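Local coordinates for Nrps/pks (Streptomyces albus, PDB 4OPF), which is a ketosynthase domain of an "AT-less" type I polyketide synthase in oxazolomycin biosynthesis and probably catalyses chain-extending condensation of acyl units, at residues A[103-115]-A[173-187]. Numbering follows the deposited sequence.
Sequences KGRGIGVYVGGRS and ALRSGDVEAAVVAGV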
loop_
_atom_site.group_PDB
_atom_site.type_symbol
_atom_site.label_atom_id
_atom_site.label_comp_id
_atom_site.label_asym_id
_atom_site.label_seq_id
_atom_site.Cartn_x
_atom_site.Cartn_y
_atom_site.Cartn_z
ATOM N N LYS A 103 -11.971 -10.574 16.671
ATOM C CA LYS A 103 -10.657 -11.158 16.820
ATOM C C LYS A 103 -10.480 -12.437 16.004
ATOM O O LYS A 103 -11.388 -13.238 15.825
ATOM C CB LYS A 103 -10.308 -11.325 18.294
ATOM C CG LYS A 103 -10.838 -12.496 18.992
ATOM C CD LYS A 103 -10.676 -12.342 20.535
ATOM C CE LYS A 103 -9.273 -11.943 20.993
ATOM N NZ LYS A 103 -8.192 -12.895 20.557
ATOM N N GLY A 104 -9.333 -12.549 15.378
ATOM C CA GLY A 104 -9.088 -13.692 14.553
ATOM C C GLY A 104 -9.631 -13.553 13.168
ATOM O O GLY A 104 -9.374 -14.407 12.367
ATOM N N ARG A 105 -10.309 -12.461 12.828
ATOM C CA ARG A 105 -10.926 -12.404 11.508
ATOM C C ARG A 105 -10.023 -11.806 10.440
ATOM O O ARG A 105 -9.048 -11.136 10.746
ATOM C CB ARG A 105 -12.248 -11.649 11.610
ATOM C CG ARG A 105 -13.270 -12.447 12.437
ATOM C CD ARG A 105 -14.614 -11.743 12.528
ATOM N NE ARG A 105 -15.347 -12.074 11.320
ATOM C CZ ARG A 105 -16.125 -13.151 11.148
ATOM N NH1 ARG A 105 -16.654 -13.336 9.958
ATOM N NH2 ARG A 105 -16.388 -13.973 12.137
ATOM N N GLY A 106 -10.361 -12.066 9.184
ATOM C CA GLY A 106 -9.596 -11.577 8.024
ATOM C C GLY A 106 -9.866 -10.120 7.710
ATOM O O GLY A 106 -10.455 -9.795 6.697
ATOM N N ILE A 107 -9.460 -9.265 8.609
ATOM C CA ILE A 107 -9.755 -7.855 8.544
ATOM C C ILE A 107 -8.435 -7.111 8.299
ATOM O O ILE A 107 -7.517 -7.259 9.061
ATOM C CB ILE A 107 -10.437 -7.401 9.857
ATOM C CG1 ILE A 107 -11.757 -8.197 10.005
ATOM C CG2 ILE A 107 -10.651 -5.908 9.855
ATOM C CD1 ILE A 107 -12.609 -7.725 11.139
ATOM N N GLY A 108 -8.361 -6.346 7.217
ATOM C CA GLY A 108 -7.161 -5.582 6.909
ATOM C C GLY A 108 -7.176 -4.256 7.643
ATOM O O GLY A 108 -8.228 -3.783 8.080
ATOM N N VAL A 109 -5.992 -3.710 7.847
ATOM C CA VAL A 109 -5.779 -2.452 8.507
ATOM C C VAL A 109 -4.923 -1.582 7.588
ATOM O O VAL A 109 -3.827 -1.958 7.190
ATOM C CB VAL A 109 -5.039 -2.664 9.810
ATOM C CG1 VAL A 109 -4.697 -1.346 10.506
ATOM C CG2 VAL A 109 -5.857 -3.525 10.732
ATOM N N TYR A 110 -5.424 -0.407 7.254
ATOM C CA TYR A 110 -4.789 0.492 6.320
ATOM C C TYR A 110 -4.758 1.862 6.937
ATOM O O TYR A 110 -5.817 2.467 7.152
ATOM C CB TYR A 110 -5.583 0.516 4.997
ATOM C CG TYR A 110 -5.699 -0.874 4.403
ATOM C CD1 TYR A 110 -4.696 -1.416 3.618
ATOM C CD2 TYR A 110 -6.730 -1.696 4.760
ATOM C CE1 TYR A 110 -4.803 -2.717 3.101
ATOM C CE2 TYR A 110 -6.843 -2.971 4.250
ATOM C CZ TYR A 110 -5.874 -3.477 3.436
ATOM O OH TYR A 110 -6.000 -4.774 2.963
ATOM N N VAL A 111 -3.565 2.348 7.268
ATOM C CA VAL A 111 -3.438 3.596 7.997
ATOM C C VAL A 111 -2.691 4.632 7.224
ATOM O O VAL A 111 -1.635 4.343 6.681
ATOM C CB VAL A 111 -2.658 3.384 9.317
ATOM C CG1 VAL A 111 -2.422 4.675 10.088
ATOM C CG2 VAL A 111 -3.417 2.404 10.185
ATOM N N GLY A 112 -3.242 5.843 7.166
ATOM C CA GLY A 112 -2.514 6.968 6.619
ATOM C C GLY A 112 -1.910 7.745 7.762
ATOM O O GLY A 112 -2.600 8.219 8.639
ATOM N N GLY A 113 -0.612 7.878 7.764
ATOM C CA GLY A 113 0.033 8.513 8.861
ATOM C C GLY A 113 1.537 8.478 8.740
ATOM O O GLY A 113 2.107 7.705 7.974
ATOM N N ARG A 114 2.170 9.372 9.472
ATOM C CA ARG A 114 3.606 9.549 9.392
ATOM C C ARG A 114 4.202 9.014 10.670
ATOM O O ARG A 114 3.907 9.486 11.749
ATOM C CB ARG A 114 3.970 11.046 9.242
ATOM C CG ARG A 114 5.488 11.319 9.204
ATOM C CD ARG A 114 5.826 12.683 8.594
ATOM N NE ARG A 114 5.430 12.738 7.157
ATOM C CZ ARG A 114 4.373 13.395 6.645
ATOM N NH1 ARG A 114 3.528 14.095 7.421
ATOM N NH2 ARG A 114 4.133 13.341 5.328
ATOM N N SER A 115 5.039 8.027 10.508
ATOM C CA SER A 115 5.660 7.308 11.570
ATOM C C SER A 115 6.808 8.144 12.053
ATOM O O SER A 115 7.408 8.874 11.278
ATOM C CB SER A 115 6.206 6.005 11.003
ATOM O OG SER A 115 5.175 5.354 10.236
ATOM N N ALA A 173 -8.494 -4.368 -1.696
ATOM C CA ALA A 173 -8.472 -5.611 -0.977
ATOM C C ALA A 173 -9.861 -6.204 -0.856
ATOM O O ALA A 173 -10.069 -7.440 -0.951
ATOM C CB ALA A 173 -7.812 -5.421 0.395
ATOM N N LEU A 174 -10.834 -5.367 -0.613
ATOM C CA LEU A 174 -12.187 -5.850 -0.477
ATOM C C LEU A 174 -12.731 -6.360 -1.851
ATOM O O LEU A 174 -13.334 -7.404 -1.932
ATOM C CB LEU A 174 -13.071 -4.741 0.054
ATOM C CG LEU A 174 -12.932 -4.413 1.531
ATOM C CD1 LEU A 174 -13.512 -3.043 1.791
ATOM C CD2 LEU A 174 -13.663 -5.423 2.363
ATOM N N ARG A 175 -12.512 -5.608 -2.904
ATOM C CA ARG A 175 -12.952 -5.978 -4.273
ATOM C C ARG A 175 -12.347 -7.337 -4.722
ATOM O O ARG A 175 -13.028 -8.137 -5.301
ATOM C CB ARG A 175 -12.577 -4.817 -5.222
ATOM C CG ARG A 175 -12.929 -4.939 -6.707
ATOM C CD ARG A 175 -12.044 -4.008 -7.601
ATOM N NE ARG A 175 -12.294 -2.552 -7.438
ATOM C CZ ARG A 175 -13.318 -1.867 -7.986
ATOM N NH1 ARG A 175 -14.222 -2.461 -8.751
ATOM N NH2 ARG A 175 -13.453 -0.566 -7.757
ATOM N N SER A 176 -11.096 -7.616 -4.375
ATOM C CA SER A 176 -10.444 -8.849 -4.767
ATOM C C SER A 176 -10.761 -10.011 -3.830
ATOM O O SER A 176 -10.321 -11.134 -4.058
ATOM C CB SER A 176 -8.931 -8.624 -4.821
ATOM O OG SER A 176 -8.466 -8.427 -3.497
ATOM N N GLY A 177 -11.511 -9.782 -2.760
ATOM C CA GLY A 177 -11.839 -10.905 -1.838
ATOM C C GLY A 177 -10.678 -11.242 -0.895
ATOM O O GLY A 177 -10.723 -12.235 -0.201
ATOM N N ASP A 178 -9.654 -10.397 -0.821
ATOM C CA ASP A 178 -8.547 -10.655 0.108
ATOM C C ASP A 178 -8.874 -10.452 1.612
ATOM O O ASP A 178 -8.264 -11.073 2.471
ATOM C CB ASP A 178 -7.317 -9.834 -0.300
ATOM C CG ASP A 178 -6.580 -10.427 -1.539
ATOM O OD1 ASP A 178 -6.941 -11.541 -2.058
ATOM O OD2 ASP A 178 -5.620 -9.762 -1.998
ATOM N N VAL A 179 -9.836 -9.586 1.921
ATOM C CA VAL A 179 -10.304 -9.353 3.296
ATOM C C VAL A 179 -11.827 -9.370 3.285
ATOM O O VAL A 179 -12.449 -9.038 2.261
ATOM C CB VAL A 179 -9.792 -8.018 3.844
ATOM C CG1 VAL A 179 -8.282 -8.006 3.878
ATOM C CG2 VAL A 179 -10.263 -6.828 3.003
ATOM N N GLU A 180 -12.407 -9.743 4.396
ATOM C CA GLU A 180 -13.850 -9.603 4.592
ATOM C C GLU A 180 -14.239 -8.207 5.090
ATOM O O GLU A 180 -15.404 -7.813 5.000
ATOM C CB GLU A 180 -14.379 -10.680 5.541
ATOM C CG GLU A 180 -13.884 -10.519 6.963
ATOM C CD GLU A 180 -14.717 -11.252 8.022
ATOM O OE1 GLU A 180 -14.575 -12.488 8.143
ATOM O OE2 GLU A 180 -15.477 -10.558 8.766
ATOM N N ALA A 181 -13.287 -7.464 5.637
ATOM C CA ALA A 181 -13.580 -6.149 6.137
ATOM C C ALA A 181 -12.279 -5.445 6.305
ATOM O O ALA A 181 -11.234 -6.075 6.244
ATOM C CB ALA A 181 -14.321 -6.255 7.466
ATOM N N ALA A 182 -12.333 -4.139 6.459
ATOM C CA ALA A 182 -11.135 -3.304 6.530
ATOM C C ALA A 182 -11.289 -2.132 7.495
ATOM O O ALA A 182 -12.341 -1.465 7.539
ATOM C CB ALA A 182 -10.814 -2.741 5.166
ATOM N N VAL A 183 -10.249 -1.888 8.258
ATOM C CA VAL A 183 -10.170 -0.707 9.054
ATOM C C VAL A 183 -9.322 0.279 8.246
ATOM O O VAL A 183 -8.212 -0.066 7.801
ATOM C CB VAL A 183 -9.435 -1.010 10.373
ATOM C CG1 VAL A 183 -9.129 0.253 11.113
ATOM C CG2 VAL A 183 -10.216 -1.962 11.244
ATOM N N VAL A 184 -9.801 1.494 8.076
ATOM C CA VAL A 184 -9.061 2.540 7.377
ATOM C C VAL A 184 -8.994 3.729 8.322
ATOM O O VAL A 184 -9.997 4.145 8.865
ATOM C CB VAL A 184 -9.800 2.941 6.098
ATOM C CG1 VAL A 184 -9.189 4.146 5.398
ATOM C CG2 VAL A 184 -9.757 1.793 5.137
ATOM N N ALA A 185 -7.815 4.294 8.509
ATOM C CA ALA A 185 -7.648 5.378 9.433
ATOM C C ALA A 185 -6.698 6.399 8.859
ATOM O O ALA A 185 -5.858 6.095 8.031
ATOM C CB ALA A 185 -7.027 4.888 10.735
ATOM N N GLY A 186 -6.775 7.580 9.425
ATOM C CA GLY A 186 -5.775 8.620 9.212
ATOM C C GLY A 186 -5.504 9.244 10.548
ATOM O O GLY A 186 -6.425 9.410 11.347
ATOM N N VAL A 187 -4.259 9.628 10.783
ATOM C CA VAL A 187 -3.884 10.200 12.056
ATOM C C VAL A 187 -2.749 11.213 11.870
ATOM O O VAL A 187 -1.823 10.997 11.091
ATOM C CB VAL A 187 -3.448 9.103 13.079
ATOM C CG1 VAL A 187 -2.160 8.402 12.650
ATOM C CG2 VAL A 187 -3.263 9.665 14.457
HETATM O O HOH W 1 -12.556 -13.838 8.772
HETATM O O HOH W 2 0.766 11.297 11.044
#
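Y110 runs its ring back along strand 181-187 until the hydroxyl meets the end of helix 162-175, with OH 3.2 Å from A173 CB. Its CG lies opposite the carbonyl carbon and beside the backbone N (chi1 -57°), which swings the ring over G108; a CB on that glycine would run into Y110 CE2. The methyl of A182 comes in at the ring edge, Y110 CE2 to A182 CB 4.1 Å, and H169 and A170 of the same helix also touch the tyrosine. Alongside, the backbones pair as parallel strands in register, Y110 N giving a 2.9 Å bond to V183 O. These are neighbouring strands of the N-terminal half of a thiolase-fold ketosynthase, a core sheet packed between helices. V183 points to the other face, where its CG2 lies 4.2 Å from I107 CG2 and F92 of helix 79-95 packs against it. Nearer the surface, E180 N bonds to G106 O at 3.0 Å, while its carboxylate grips R105. R105 NE reaches E180 OE2 (3.0 Å, 163° at the hydrogen) in the guanidinium plane, on the syn side of a carboxylate turned 70° from that plane; the NH1 bonds are weak. A water joins E180 OE1 to G106 N. With an alanine here R105 would probably lose its carboxylate mate and be set free to swing.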